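Insecticidal protein (Brevibacillus laterosporus, PDB 7ML9) is an insecticidal toxin active against the western corn rootworm that probably kills by forming beta-barrel pores in membranes. Local coordinates at residues 213-226 with 263-276. Numbering follows the deposited sequence.
Sequences ISGEANLYANVGGI and SGRDVIVKGQGTFK
Phe275 lies folded back over the backbone of Gly215, its antiparallel partner. From CB the side chain is turned by chi1 of 69°, which sets CG between the backbone N and the carbonyl carbon and swings the ring across to strand 213-226. CD1 then rests 3.6 Å from Gly215 C, CE1 comes to 3.5 Å from Glu216 N, and CZ ends by Gly215 CA, while Gly215 N sits over the centre of one ring face. With no side chain on Gly215, the ring lies directly on the backbone there. At the ring edge CE2 faces Ile213 CG2, and Phe158 meets the ring from strand 153-160. Ten backbone hydrogen bonds join the strands from Gly215–Phe275 to Val223–Val267, in unbroken antiparallel alternation. The pair belongs to the long, twisted sheet of the aerolysin/epsilon-toxin family of beta-pore-forming proteins, with strand 86-115 bonded to the other edge of 213-226, while strand 130-147 pairs with strand 266-289. On the side of the sheet that bears Phe275, further along, Val223 CG2 and Val267 CG2 press together at 3.4 Å, tighter than normal van der Waals contact. The face bearing Glu216 and Tyr220 is more polar: Tyr220 CE1 packs 3.6 Å from Lys270 CG as the two side chains run alongside each other, and Trp92 stacks on the tyrosine ring. A water bridges Glu216 and Gln272, donating to OE1 of the former and accepting from NE2 of the latter. Near the type II' turn from Ser263 to Asp266, the side chains of Asn222 and Asp266 cross at about a right angle, with Asn222 OD1 3.3 Å from Asp266 CB; Asn89 donates to Asn222 OD1, and a second water accepts from Asn222 ND2 at 3.1 Å.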
loop_
_atom_site.group_PDB
_atom_site.type_symbol
_atom_site.label_atom_id
_atom_site.label_comp_id
_atom_site.label_asym_id
_atom_site.label_seq_id
_atom_site.Cartn_x
_atom_site.Cartn_y
_atom_site.Cartn_z
ATOM N N ILE A 213 -1.303 -11.582 -5.544
ATOM C CA ILE A 213 -0.325 -11.002 -4.639
ATOM C C ILE A 213 -1.093 -10.162 -3.629
ATOM O O ILE A 213 -2.151 -9.607 -3.939
ATOM C CB ILE A 213 0.721 -10.180 -5.417
ATOM C CG1 ILE A 213 1.884 -9.769 -4.519
ATOM C CG2 ILE A 213 0.089 -8.958 -6.080
ATOM C CD1 ILE A 213 3.048 -9.184 -5.299
ATOM N N SER A 214 -0.584 -10.109 -2.397
ATOM C CA SER A 214 -1.132 -9.191 -1.408
ATOM C C SER A 214 0.001 -8.724 -0.510
ATOM O O SER A 214 1.027 -9.404 -0.370
ATOM C CB SER A 214 -2.249 -9.826 -0.582
ATOM O OG SER A 214 -1.776 -10.952 0.122
ATOM N N GLY A 215 -0.178 -7.552 0.073
ATOM C CA GLY A 215 0.872 -7.025 0.907
ATOM C C GLY A 215 0.443 -5.784 1.644
ATOM O O GLY A 215 -0.746 -5.508 1.801
ATOM N N GLU A 216 1.446 -5.042 2.080
ATOM C CA GLU A 216 1.266 -3.895 2.948
ATOM C C GLU A 216 2.003 -2.712 2.357
ATOM O O GLU A 216 3.010 -2.866 1.658
ATOM C CB GLU A 216 1.799 -4.170 4.351
ATOM C CG GLU A 216 1.166 -5.350 5.037
ATOM C CD GLU A 216 0.136 -4.930 6.054
ATOM O OE1 GLU A 216 -0.107 -3.703 6.168
ATOM O OE2 GLU A 216 -0.420 -5.818 6.746
ATOM N N ALA A 217 1.498 -1.529 2.666
ATOM C CA ALA A 217 2.103 -0.283 2.244
ATOM C C ALA A 217 2.309 0.601 3.467
ATOM O O ALA A 217 1.482 0.595 4.382
ATOM C CB ALA A 217 1.217 0.431 1.232
ATOM N N ASN A 218 3.419 1.341 3.481
ATOM C CA ASN A 218 3.584 2.463 4.401
ATOM C C ASN A 218 3.131 3.748 3.719
ATOM O O ASN A 218 3.511 4.022 2.574
ATOM C CB ASN A 218 5.036 2.605 4.844
ATOM C CG ASN A 218 5.516 1.432 5.642
ATOM O OD1 ASN A 218 6.642 0.981 5.464
ATOM N ND2 ASN A 218 4.665 0.913 6.513
ATOM N N LEU A 219 2.319 4.528 4.417
ATOM C CA LEU A 219 1.855 5.832 3.959
ATOM C C LEU A 219 2.566 6.902 4.782
ATOM O O LEU A 219 2.647 6.782 6.011
ATOM C CB LEU A 219 0.340 5.949 4.126
ATOM C CG LEU A 219 -0.456 4.740 3.603
ATOM C CD1 LEU A 219 -1.934 4.946 3.860
ATOM C CD2 LEU A 219 -0.193 4.544 2.131
ATOM N N TYR A 220 3.118 7.917 4.114
ATOM C CA TYR A 220 3.945 8.925 4.781
ATOM C C TYR A 220 3.480 10.310 4.375
ATOM O O TYR A 220 3.151 10.551 3.211
ATOM C CB TYR A 220 5.442 8.800 4.419
ATOM C CG TYR A 220 6.115 7.532 4.875
ATOM C CD1 TYR A 220 6.421 7.324 6.209
ATOM C CD2 TYR A 220 6.454 6.534 3.963
ATOM C CE1 TYR A 220 7.051 6.168 6.633
ATOM C CE2 TYR A 220 7.081 5.373 4.379
ATOM C CZ TYR A 220 7.380 5.195 5.711
ATOM O OH TYR A 220 7.993 4.037 6.130
ATOM N N ALA A 221 3.460 11.234 5.325
ATOM C CA ALA A 221 3.272 12.634 4.982
ATOM C C ALA A 221 4.314 13.445 5.735
ATOM O O ALA A 221 4.565 13.193 6.920
ATOM C CB ALA A 221 1.849 13.099 5.316
ATOM N N ASN A 222 4.939 14.386 5.042
ATOM C CA ASN A 222 5.862 15.336 5.647
ATOM C C ASN A 222 5.073 16.613 5.891
ATOM O O ASN A 222 4.529 17.195 4.942
ATOM C CB ASN A 222 7.059 15.579 4.726
ATOM C CG ASN A 222 8.068 16.565 5.302
ATOM O OD1 ASN A 222 7.735 17.699 5.651
ATOM N ND2 ASN A 222 9.321 16.138 5.375
ATOM N N VAL A 223 4.975 17.031 7.158
ATOM C CA VAL A 223 4.158 18.186 7.515
ATOM C C VAL A 223 5.000 19.197 8.285
ATOM O O VAL A 223 5.912 18.835 9.037
ATOM C CB VAL A 223 2.899 17.795 8.328
ATOM C CG1 VAL A 223 2.118 16.679 7.630
ATOM C CG2 VAL A 223 3.268 17.356 9.708
ATOM N N GLY A 224 4.680 20.477 8.092
ATOM C CA GLY A 224 5.390 21.566 8.727
ATOM C C GLY A 224 4.485 22.307 9.701
ATOM O O GLY A 224 3.272 22.114 9.727
ATOM N N GLY A 225 5.103 23.128 10.543
ATOM C CA GLY A 225 4.324 23.872 11.519
ATOM C C GLY A 225 5.182 24.404 12.646
ATOM O O GLY A 225 6.354 24.045 12.796
ATOM N N ILE A 226 4.556 25.278 13.440
ATOM C CA ILE A 226 5.167 25.960 14.581
ATOM C C ILE A 226 4.298 25.686 15.799
ATOM O O ILE A 226 3.093 25.967 15.771
ATOM C CB ILE A 226 5.269 27.483 14.355
ATOM C CG1 ILE A 226 6.054 27.830 13.091
ATOM C CG2 ILE A 226 5.881 28.166 15.591
ATOM C CD1 ILE A 226 7.490 27.347 13.120
ATOM N N SER A 263 12.104 15.541 11.059
ATOM C CA SER A 263 12.818 15.669 9.791
ATOM C C SER A 263 13.198 17.144 9.661
ATOM O O SER A 263 12.527 17.927 8.981
ATOM C CB SER A 263 11.974 15.186 8.610
ATOM O OG SER A 263 12.647 15.397 7.380
ATOM N N GLY A 264 14.285 17.520 10.339
ATOM C CA GLY A 264 14.655 18.925 10.402
ATOM C C GLY A 264 13.569 19.707 11.133
ATOM O O GLY A 264 13.136 19.330 12.227
ATOM N N ARG A 265 13.098 20.793 10.515
ATOM C CA ARG A 265 12.008 21.582 11.095
ATOM C C ARG A 265 10.638 20.924 10.946
ATOM O O ARG A 265 9.691 21.359 11.611
ATOM C CB ARG A 265 11.962 22.974 10.449
ATOM C CG ARG A 265 13.242 23.797 10.606
ATOM C CD ARG A 265 13.152 25.121 9.828
ATOM N NE ARG A 265 11.959 25.888 10.197
ATOM C CZ ARG A 265 11.903 26.732 11.225
ATOM N NH1 ARG A 265 12.977 26.925 11.979
ATOM N NH2 ARG A 265 10.775 27.382 11.497
ATOM N N ASP A 266 10.506 19.896 10.107
ATOM C CA ASP A 266 9.230 19.247 9.847
ATOM C C ASP A 266 9.145 17.937 10.628
ATOM O O ASP A 266 10.081 17.531 11.330
ATOM C CB ASP A 266 9.050 18.981 8.341
ATOM C CG ASP A 266 9.316 20.217 7.487
ATOM O OD1 ASP A 266 8.596 21.237 7.653
ATOM O OD2 ASP A 266 10.255 20.174 6.653
ATOM N N VAL A 267 8.002 17.265 10.505
ATOM C CA VAL A 267 7.851 15.914 11.023
ATOM C C VAL A 267 7.268 15.047 9.909
ATOM O O VAL A 267 6.534 15.522 9.034
ATOM C CB VAL A 267 6.961 15.829 12.291
ATOM C CG1 VAL A 267 7.403 16.855 13.397
ATOM C CG2 VAL A 267 5.545 16.040 11.932
ATOM N N ILE A 268 7.612 13.769 9.943
ATOM C CA ILE A 268 7.032 12.773 9.040
ATOM C C ILE A 268 6.085 11.911 9.855
ATOM O O ILE A 268 6.465 11.387 10.909
ATOM C CB ILE A 268 8.124 11.920 8.370
ATOM C CG1 ILE A 268 9.021 12.793 7.505
ATOM C CG2 ILE A 268 7.499 10.785 7.551
ATOM C CD1 ILE A 268 10.300 12.098 7.078
ATOM N N VAL A 269 4.849 11.772 9.384
ATOM C CA VAL A 269 3.853 10.955 10.061
ATOM C C VAL A 269 3.553 9.742 9.184
ATOM O O VAL A 269 3.519 9.852 7.957
ATOM C CB VAL A 269 2.582 11.767 10.389
ATOM C CG1 VAL A 269 1.879 12.272 9.139
ATOM C CG2 VAL A 269 1.644 10.950 11.256
ATOM N N LYS A 270 3.358 8.586 9.813
ATOM C CA LYS A 270 3.258 7.315 9.098
ATOM C C LYS A 270 1.889 6.697 9.317
ATOM O O LYS A 270 1.409 6.639 10.453
ATOM C CB LYS A 270 4.340 6.337 9.554
ATOM C CG LYS A 270 4.380 5.042 8.738
ATOM C CD LYS A 270 5.268 3.992 9.390
ATOM C CE LYS A 270 4.422 2.951 10.112
ATOM N NZ LYS A 270 3.716 2.044 9.159
ATOM N N GLY A 271 1.262 6.246 8.222
ATOM C CA GLY A 271 0.083 5.403 8.274
ATOM C C GLY A 271 0.334 4.104 7.517
ATOM O O GLY A 271 1.490 3.792 7.190
ATOM N N GLN A 272 -0.721 3.352 7.218
ATOM C CA GLN A 272 -0.570 2.013 6.657
ATOM C C GLN A 272 -1.734 1.684 5.736
ATOM O O GLN A 272 -2.869 2.112 5.960
ATOM C CB GLN A 272 -0.516 0.936 7.747
ATOM C CG GLN A 272 0.869 0.455 8.097
ATOM C CD GLN A 272 0.857 -0.467 9.304
ATOM O OE1 GLN A 272 1.624 -0.279 10.259
ATOM N NE2 GLN A 272 -0.017 -1.478 9.266
ATOM N N GLY A 273 -1.450 0.847 4.732
ATOM C CA GLY A 273 -2.498 0.280 3.907
ATOM C C GLY A 273 -2.183 -1.160 3.537
ATOM O O GLY A 273 -1.096 -1.679 3.825
ATOM N N THR A 274 -3.171 -1.810 2.921
ATOM C CA THR A 274 -3.009 -3.140 2.349
ATOM C C THR A 274 -3.337 -3.071 0.864
ATOM O O THR A 274 -3.946 -2.110 0.391
ATOM C CB THR A 274 -3.920 -4.186 3.025
ATOM O OG1 THR A 274 -5.286 -3.748 2.984
ATOM C CG2 THR A 274 -3.504 -4.432 4.464
ATOM N N PHE A 275 -2.908 -4.088 0.118
ATOM C CA PHE A 275 -3.264 -4.152 -1.299
ATOM C C PHE A 275 -3.330 -5.606 -1.739
ATOM O O PHE A 275 -2.783 -6.503 -1.092
ATOM C CB PHE A 275 -2.267 -3.395 -2.184
ATOM C CG PHE A 275 -0.915 -4.052 -2.254
ATOM C CD1 PHE A 275 0.056 -3.757 -1.308
ATOM C CD2 PHE A 275 -0.618 -4.973 -3.254
ATOM C CE1 PHE A 275 1.301 -4.363 -1.357
ATOM C CE2 PHE A 275 0.621 -5.586 -3.310
ATOM C CZ PHE A 275 1.589 -5.278 -2.362
ATOM N N LYS A 276 -4.005 -5.828 -2.860
ATOM C CA LYS A 276 -4.009 -7.157 -3.463
ATOM C C LYS A 276 -4.220 -6.998 -4.958
ATOM O O LYS A 276 -4.740 -5.978 -5.423
ATOM C CB LYS A 276 -5.084 -8.053 -2.853
ATOM C CG LYS A 276 -6.484 -7.529 -3.016
ATOM C CD LYS A 276 -7.486 -8.511 -2.449
ATOM C CE LYS A 276 -8.881 -7.904 -2.401
ATOM N NZ LYS A 276 -9.940 -8.889 -2.751
HETATM O O HOH W 1 -2.123 -2.793 7.580
HETATM O O HOH W 2 11.688 18.077 6.014
HETATM O O HOH W 3 8.118 22.939 10.118
#